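Local coordinates for protein GCN5-related N-acetyltransferase (Kribbella flavida, PDB 4IUS) that probably transfers an acyl group, most likely acetyl from acetyl-coenzyme A, to an amine, as a member of the GNAT family, at residues Val128-Ala131 with Glu132-Glu135; Gly254-Leu257 with Ala258-Arg261; Gln16-Val19 with Arg20-Gln24. The protein carries 1 engineered substitution. All coordinates share one frame; numbering follows the deposited sequence. Where two conformers were deposited one is given.

How the interactions relate
The three contacts are local, each made within one continuous run of chain at a turn or helix end, and none touches another. Interaction 3 spans the passage from helix 6-19 to strand 22-27 of a small antiparallel sheet. Interaction 1 opens helix 131-141, within the GNAT family region, just after strand 123-127, an outermost strand of the large mixed sheet, while interaction 2 folds up the tail that follows strand 242-251. Centres of interactions 1 and 2 lie 31 Å apart, those of 1 and 3 25 Å, and those of 2 and 3 22 Å. Two sulfate ions, probably from the crystallisation liquor, bind at interaction 3; they do not identify an active site.

Interaction 1. Residues Val128-Ala131 with Glu132-Glu135; sequences VASA and EEQE
Ser130 and Glu133 bind each other where the chain leaves strand 123-127 and enters helix 131-141. The Ser130 hydroxyl sits between its own backbone N and carbonyl carbon (chi1 71°), which brings it back over the first helical turn. There Ser130 OG accepts the backbone amide Glu133 N at 3.0 Å, in a bond with an angle of 161° at the hydrogen. A water 2.7 Å from Ser130 OG also makes a weak bond to Glu133 OE2, so the hydroxyl and the carboxylate share a solvent bridge.

Glu133 answers with its side chain. Its CG lies opposite the carbonyl carbon (chi1 -73°), and the chain beyond is extended, so it runs alongside the serine, with Glu133 CG 3.4 Å from Ser130 OG, and carries the carboxylate back to the loop. Glu133 OE1 then accepts Ala129 N at 2.9 Å, the donor approaching from above the carboxylate plane. A serine N-cap with a glutamate three residues on recalls a capping box, but here the carboxylate takes the amide one residue before the cap instead of that of the serine itself. Its negative charge at a helix N-terminus is likely to be favourable.

Next to this polar pair, Val128 and Gln134 cross at about a right angle. Val128 CG1 lies 3.5 Å from Gln134 N and 3.6 Å from Gln134 OE1. The far end of Gln134 is fixed elsewhere, NE2 donating to Asn138 OD1, and both buried side chains rest on Ala163 of strand 161-168 and on Phe154. Regular helical bonding begins at the cap, where Gln134 N donates to Ser130 O at 2.9 Å, and continues from Glu135 N to Ala131 O.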
loop_
_atom_site.group_PDB
_atom_site.type_symbol
_atom_site.label_atom_id
_atom_site.label_comp_id
_atom_site.label_asym_id
_atom_site.label_seq_id
_atom_site.Cartn_x
_atom_site.Cartn_y
_atom_site.Cartn_z
ATOM N N VAL A 128 -18.240 0.321 -4.153
ATOM C CA VAL A 128 -18.709 1.142 -3.038
ATOM C C VAL A 128 -19.170 2.498 -3.561
ATOM O O VAL A 128 -18.446 3.155 -4.306
ATOM C CB VAL A 128 -17.600 1.329 -1.996
ATOM C CG1 VAL A 128 -17.912 2.435 -1.029
ATOM C CG2 VAL A 128 -17.373 0.034 -1.269
ATOM N N ALA A 129 -20.397 2.888 -3.205
ATOM C CA ALA A 129 -21.048 4.082 -3.723
ATOM C C ALA A 129 -21.712 4.908 -2.627
ATOM O O ALA A 129 -22.558 5.762 -2.932
ATOM C CB ALA A 129 -22.045 3.682 -4.787
ATOM N N SER A 130 -21.284 4.749 -1.397
ATOM C CA SER A 130 -21.787 5.529 -0.300
ATOM C C SER A 130 -20.858 5.434 0.904
ATOM O O SER A 130 -20.053 4.511 1.020
ATOM C CB SER A 130 -23.167 5.044 0.113
ATOM O OG SER A 130 -23.105 3.788 0.748
ATOM N N ALA A 131 -21.012 6.377 1.813
ATOM C CA ALA A 131 -20.342 6.373 3.093
ATOM C C ALA A 131 -20.651 5.086 3.850
ATOM O O ALA A 131 -19.774 4.473 4.434
ATOM C CB ALA A 131 -20.725 7.604 3.908
ATOM N N GLU A 132 -21.913 4.653 3.858
ATOM C CA GLU A 132 -22.251 3.467 4.624
ATOM C C GLU A 132 -21.622 2.219 4.006
ATOM O O GLU A 132 -21.188 1.325 4.737
ATOM C CB GLU A 132 -23.763 3.308 4.778
ATOM C CG GLU A 132 -24.406 4.419 5.574
ATOM C CD GLU A 132 -24.562 5.746 4.825
ATOM O OE1 GLU A 132 -24.500 5.808 3.556
ATOM O OE2 GLU A 132 -24.759 6.761 5.542
ATOM N N GLU A 133 -21.517 2.139 2.675
ATOM C CA GLU A 133 -20.824 1.000 2.054
ATOM C C GLU A 133 -19.335 1.050 2.361
ATOM O O GLU A 133 -18.727 0.015 2.572
ATOM C CB GLU A 133 -21.107 0.947 0.544
ATOM C CG GLU A 133 -22.510 0.478 0.237
ATOM C CD GLU A 133 -22.985 0.741 -1.151
ATOM O OE1 GLU A 133 -22.215 0.901 -2.078
ATOM O OE2 GLU A 133 -24.220 0.789 -1.291
ATOM N N GLN A 134 -18.746 2.267 2.408
ATOM C CA GLN A 134 -17.335 2.381 2.769
ATOM C C GLN A 134 -17.126 1.948 4.219
ATOM O O GLN A 134 -16.138 1.344 4.544
ATOM C CB GLN A 134 -16.810 3.777 2.500
ATOM C CG GLN A 134 -15.324 3.928 2.707
ATOM C CD GLN A 134 -14.497 3.002 1.803
ATOM O OE1 GLN A 134 -14.735 2.962 0.592
ATOM N NE2 GLN A 134 -13.568 2.241 2.380
ATOM N N GLU A 135 -18.065 2.279 5.091
ATOM C CA GLU A 135 -18.015 1.854 6.479
ATOM C C GLU A 135 -18.066 0.366 6.601
ATOM O O GLU A 135 -17.307 -0.243 7.374
ATOM C CB GLU A 135 -19.134 2.513 7.288
ATOM C CG GLU A 135 -18.972 4.022 7.471
ATOM C CD GLU A 135 -20.244 4.698 8.031
ATOM O OE1 GLU A 135 -21.327 4.035 8.197
ATOM O OE2 GLU A 135 -20.146 5.910 8.264
HETATM O O HOH W 1 -25.609 2.862 0.914
#

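Interaction 2. Residues Gly254-Leu257 with Ala258-Arg261; sequences GGHL and ADLR
His256 donates from ring nitrogen ND1 to the carboxylate of Asp259, three residues on, with His256 ND1 and Asp259 OD2 2.8 Å apart and an angle of 160° at the hydrogen. The oxygen lies at the ring edge, near the ring plane, and is met on its anti side, 24° out of the carboxylate plane; ring and carboxylate are turned 48° apart. The same pair is tied through the backbone, since His256 O accepts Asp259 N at 2.8 Å and, weakly, Leu260 N. That last amide is shared: it also reaches Leu257 O at 3.3 Å.

Water supplies other partners. One donates to Gly255 O and accepts from Ala258 N; another donates to both Leu257 O and Leu260 O. The Arg261 guanidinium curls back, its NH1 giving bonds to Ala258 O at 2.6 Å and to Leu260 O at 3.1 Å. His256 is the third residue of a type II' beta turn, Gly254 to Leu257, and its ring stacks on Trp40. An alanine in place of His256 would probably leave Asp259 OD2 without its ring donor and Trp40 without its stacking partner.

The terminal carboxylate of Arg261 is held by Ser102 and His249. Beyond the turn, therefore, the tail is fixed by polar bonds, from a histidine donating at ND1, shared backbone carbonyls and an anchored C-terminus, together with the packing of Leu257 and buried Leu260 on Val101.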
loop_
_atom_site.group_PDB
_atom_site.type_symbol
_atom_site.label_atom_id
_atom_site.label_comp_id
_atom_site.label_asym_id
_atom_site.label_seq_id
_atom_site.Cartn_x
_atom_site.Cartn_y
_atom_site.Cartn_z
ATOM N N GLY A 254 12.397 1.604 19.684
ATOM C CA GLY A 254 11.316 1.925 20.574
ATOM C C GLY A 254 10.022 2.268 19.867
ATOM O O GLY A 254 9.723 1.690 18.823
ATOM N N GLY A 255 9.230 3.156 20.449
ATOM C CA GLY A 255 8.010 3.611 19.811
ATOM C C GLY A 255 7.173 2.453 19.316
ATOM O O GLY A 255 6.881 1.550 20.090
ATOM N N HIS A 256 6.736 2.501 18.071
ATOM C CA HIS A 256 5.882 1.497 17.456
ATOM C C HIS A 256 6.622 0.385 16.740
ATOM O O HIS A 256 6.025 -0.341 15.922
ATOM C CB HIS A 256 4.904 2.194 16.508
ATOM C CG HIS A 256 3.787 2.927 17.221
ATOM N ND1 HIS A 256 2.702 2.279 17.695
ATOM C CD2 HIS A 256 3.597 4.272 17.502
ATOM C CE1 HIS A 256 1.865 3.170 18.246
ATOM N NE2 HIS A 256 2.393 4.379 18.135
ATOM N N LEU A 257 7.885 0.145 17.054
ATOM C CA LEU A 257 8.631 -0.894 16.347
ATOM C C LEU A 257 7.908 -2.246 16.387
ATOM O O LEU A 257 7.852 -2.939 15.365
ATOM C CB LEU A 257 10.052 -0.995 16.926
ATOM C CG LEU A 257 10.960 -2.006 16.232
ATOM C CD1 LEU A 257 11.184 -1.651 14.782
ATOM C CD2 LEU A 257 12.279 -2.131 16.998
ATOM N N ALA A 258 7.332 -2.611 17.540
ATOM C CA ALA A 258 6.618 -3.885 17.655
ATOM C C ALA A 258 5.350 -3.990 16.824
ATOM O O ALA A 258 4.881 -5.105 16.561
ATOM C CB ALA A 258 6.284 -4.170 19.124
ATOM N N ASP A 259 4.777 -2.839 16.444
ATOM C CA ASP A 259 3.554 -2.815 15.653
ATOM C C ASP A 259 3.812 -2.849 14.153
ATOM O O ASP A 259 2.919 -3.113 13.367
ATOM C CB ASP A 259 2.721 -1.554 15.979
ATOM C CG ASP A 259 2.299 -1.485 17.421
ATOM O OD1 ASP A 259 1.733 -2.453 17.925
ATOM O OD2 ASP A 259 2.603 -0.483 18.067
ATOM N N LEU A 260 5.028 -2.518 13.743
ATOM C CA LEU A 260 5.345 -2.495 12.336
ATOM C C LEU A 260 5.374 -3.927 11.779
ATOM O O LEU A 260 5.879 -4.847 12.407
ATOM C CB LEU A 260 6.693 -1.817 12.126
ATOM C CG LEU A 260 7.160 -1.514 10.708
ATOM C CD1 LEU A 260 6.200 -0.616 9.952
ATOM C CD2 LEU A 260 8.577 -0.975 10.735
ATOM N N ARG A 261 4.822 -4.082 10.580
ATOM C CA ARG A 261 4.874 -5.347 9.874
ATOM C C ARG A 261 5.407 -5.106 8.474
ATOM O O ARG A 261 5.500 -3.966 8.026
ATOM C CB ARG A 261 3.501 -5.997 9.826
ATOM C CG ARG A 261 2.898 -6.368 11.184
ATOM C CD ARG A 261 3.569 -7.583 11.850
ATOM N NE ARG A 261 2.946 -7.948 13.129
ATOM C CZ ARG A 261 3.181 -7.355 14.305
ATOM N NH1 ARG A 261 4.027 -6.342 14.392
ATOM N NH2 ARG A 261 2.559 -7.774 15.411
ATOM O OXT ARG A 261 5.694 -6.070 7.749
HETATM O O HOH W 2 7.402 -1.225 20.087
HETATM O O HOH W 3 7.739 -5.463 14.308
#

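Interaction 3. Residues Gln16-Val19 with Arg20-Gln24; sequences QGLV and RSRRQ. With SO4 (sulfate ion), chain C; SO4 (sulfate ion), chain D.
Arg20 stretches back along the last turn of helix 6-19, its extended chain passing with Arg20 CG 3.5 Å from Gln16 O. Beyond, the guanidinium presents an edge to a sulfate: Arg20 NE bonds O2 of the chain C sulfate at 2.6 Å, and Arg20 NH2 bonds its O1 at 2.9 Å, both nearly straight. Gln16 NE2 donates to the same ion and also to O2 of the chain D sulfate at 2.9 Å, so the amide bridges the two anions. Arg20 NH2 also donates to Ile181 O.

Leu18 is gripped by Arg22 in two ways. Its methyl CD2 lies over the centre of the guanidinium, 3.5 Å above the plane, and Leu18 O accepts Arg22 NH1 at 3.1 Å on a lone pair, in the carbonyl plane. The arginine is thus held over one face and at the edge, and its NE is taken by Leu42 O.

Val19 turns its CG1 branch, set opposite the carbonyl carbon (chi1 -61°), against the side-chain amide of Gln24: Val19 CB and Val19 CG1 each lie 3.8 Å from Gln24 NE2.

Weak backbone bonds, Arg20 N to Gly17 O and Ser21 N to Leu18 O, carry the chain from helix toward strand. Leu18 and Val19 both lie on Leu33 of strand 30-35, and Leu18 extends to Val46 of strand 44-47, which seats the helix end on the three-stranded antiparallel sheet.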
loop_
_atom_site.group_PDB
_atom_site.type_symbol
_atom_site.label_atom_id
_atom_site.label_comp_id
_atom_site.label_asym_id
_atom_site.label_seq_id
_atom_site.Cartn_x
_atom_site.Cartn_y
_atom_site.Cartn_z
ATOM N N GLN A 16 4.397 10.209 -5.036
ATOM C CA GLN A 16 3.466 11.159 -5.624
ATOM C C GLN A 16 2.118 11.114 -4.894
ATOM O O GLN A 16 1.511 12.163 -4.595
ATOM C CB GLN A 16 3.296 10.860 -7.120
ATOM C CG GLN A 16 2.433 11.841 -7.885
ATOM C CD GLN A 16 2.269 11.467 -9.343
ATOM O OE1 GLN A 16 3.047 10.689 -9.906
ATOM N NE2 GLN A 16 1.248 12.017 -9.963
ATOM N N GLY A 17 1.647 9.906 -4.555
ATOM C CA GLY A 17 0.384 9.770 -3.805
ATOM C C GLY A 17 0.489 10.293 -2.382
ATOM O O GLY A 17 -0.395 11.032 -1.899
ATOM N N LEU A 18 1.578 9.958 -1.725
ATOM C CA LEU A 18 1.729 10.284 -0.313
ATOM C C LEU A 18 1.812 11.784 -0.074
ATOM O O LEU A 18 1.316 12.291 0.935
ATOM C CB LEU A 18 2.958 9.623 0.286
ATOM C CG LEU A 18 2.862 8.104 0.497
ATOM C CD1 LEU A 18 4.244 7.505 0.756
ATOM C CD2 LEU A 18 1.903 7.717 1.630
ATOM N N VAL A 19 2.493 12.502 -0.972
ATOM C CA VAL A 19 2.720 13.927 -0.768
ATOM C C VAL A 19 1.463 14.766 -0.934
ATOM O O VAL A 19 1.442 15.903 -0.511
ATOM C CB VAL A 19 3.827 14.513 -1.666
ATOM C CG1 VAL A 19 5.179 13.855 -1.426
ATOM C CG2 VAL A 19 3.464 14.493 -3.131
ATOM N N ARG A 20 0.402 14.213 -1.527
ATOM C CA ARG A 20 -0.832 14.975 -1.670
ATOM C C ARG A 20 -1.422 15.369 -0.318
ATOM O O ARG A 20 -2.186 16.334 -0.280
ATOM C CB ARG A 20 -1.873 14.219 -2.476
ATOM C CG ARG A 20 -1.445 13.908 -3.899
ATOM C CD ARG A 20 -2.475 13.030 -4.574
ATOM N NE ARG A 20 -2.163 12.789 -5.985
ATOM C CZ ARG A 20 -2.284 11.613 -6.624
ATOM N NH1 ARG A 20 -2.681 10.522 -6.001
ATOM N NH2 ARG A 20 -2.014 11.545 -7.910
ATOM N N SER A 21 -1.126 14.623 0.747
ATOM C CA SER A 21 -1.696 14.905 2.056
ATOM C C SER A 21 -0.686 14.985 3.211
ATOM O O SER A 21 -1.048 14.944 4.381
ATOM C CB SER A 21 -2.771 13.868 2.396
ATOM O OG SER A 21 -2.202 12.601 2.481
ATOM N N ARG A 22 0.590 15.067 2.883
ATOM C CA ARG A 22 1.652 15.098 3.880
ATOM C C ARG A 22 2.672 16.175 3.590
ATOM O O ARG A 22 2.999 16.432 2.429
ATOM C CB ARG A 22 2.344 13.746 3.956
ATOM C CG ARG A 22 1.433 12.624 4.430
ATOM C CD ARG A 22 1.973 11.275 4.185
ATOM N NE ARG A 22 1.069 10.242 4.590
ATOM C CZ ARG A 22 0.048 9.771 3.900
ATOM N NH1 ARG A 22 -0.289 10.305 2.753
ATOM N NH2 ARG A 22 -0.652 8.756 4.409
ATOM N N ARG A 23 3.159 16.779 4.669
ATOM C CA ARG A 23 4.242 17.750 4.579
ATOM C C ARG A 23 5.554 17.019 4.372
ATOM O O ARG A 23 5.792 15.977 4.983
ATOM C CB ARG A 23 4.271 18.627 5.845
ATOM C CG ARG A 23 5.408 19.624 5.887
ATOM C CD ARG A 23 5.216 20.600 7.021
ATOM N NE ARG A 23 5.293 19.965 8.330
ATOM C CZ ARG A 23 6.421 19.749 8.996
ATOM N NH1 ARG A 23 7.583 20.026 8.449
ATOM N NH2 ARG A 23 6.386 19.210 10.204
ATOM N N GLN A 24 6.403 17.587 3.530
ATOM C CA GLN A 24 7.679 16.980 3.179
ATOM C C GLN A 24 8.833 17.588 3.933
ATOM O O GLN A 24 8.938 18.817 4.062
ATOM C CB GLN A 24 7.969 17.178 1.698
ATOM C CG GLN A 24 6.969 16.542 0.785
ATOM C CD GLN A 24 7.239 16.893 -0.644
ATOM O OE1 GLN A 24 8.350 16.745 -1.126
ATOM N NE2 GLN A 24 6.235 17.470 -1.293
HETATM S S SO4 C . -0.734 15.000 -8.667
HETATM O O1 SO4 C . -1.344 13.927 -9.482
HETATM O O2 SO4 C . -1.221 14.904 -7.272
HETATM O O3 SO4 C . 0.729 14.796 -8.583
HETATM O O4 SO4 C . -1.083 16.322 -9.210
HETATM S S SO4 D . 0.171 11.801 -13.681
HETATM O O1 SO4 D . 0.028 10.775 -14.735
HETATM O O2 SO4 D . -0.149 11.264 -12.333
HETATM O O3 SO4 D . 1.543 12.338 -13.646
HETATM O O4 SO4 D . -0.730 12.902 -14.035
HETATM O O HOH W 4 -2.998 9.982 -3.170
HETATM O O HOH W 5 -2.141 11.371 0.166
#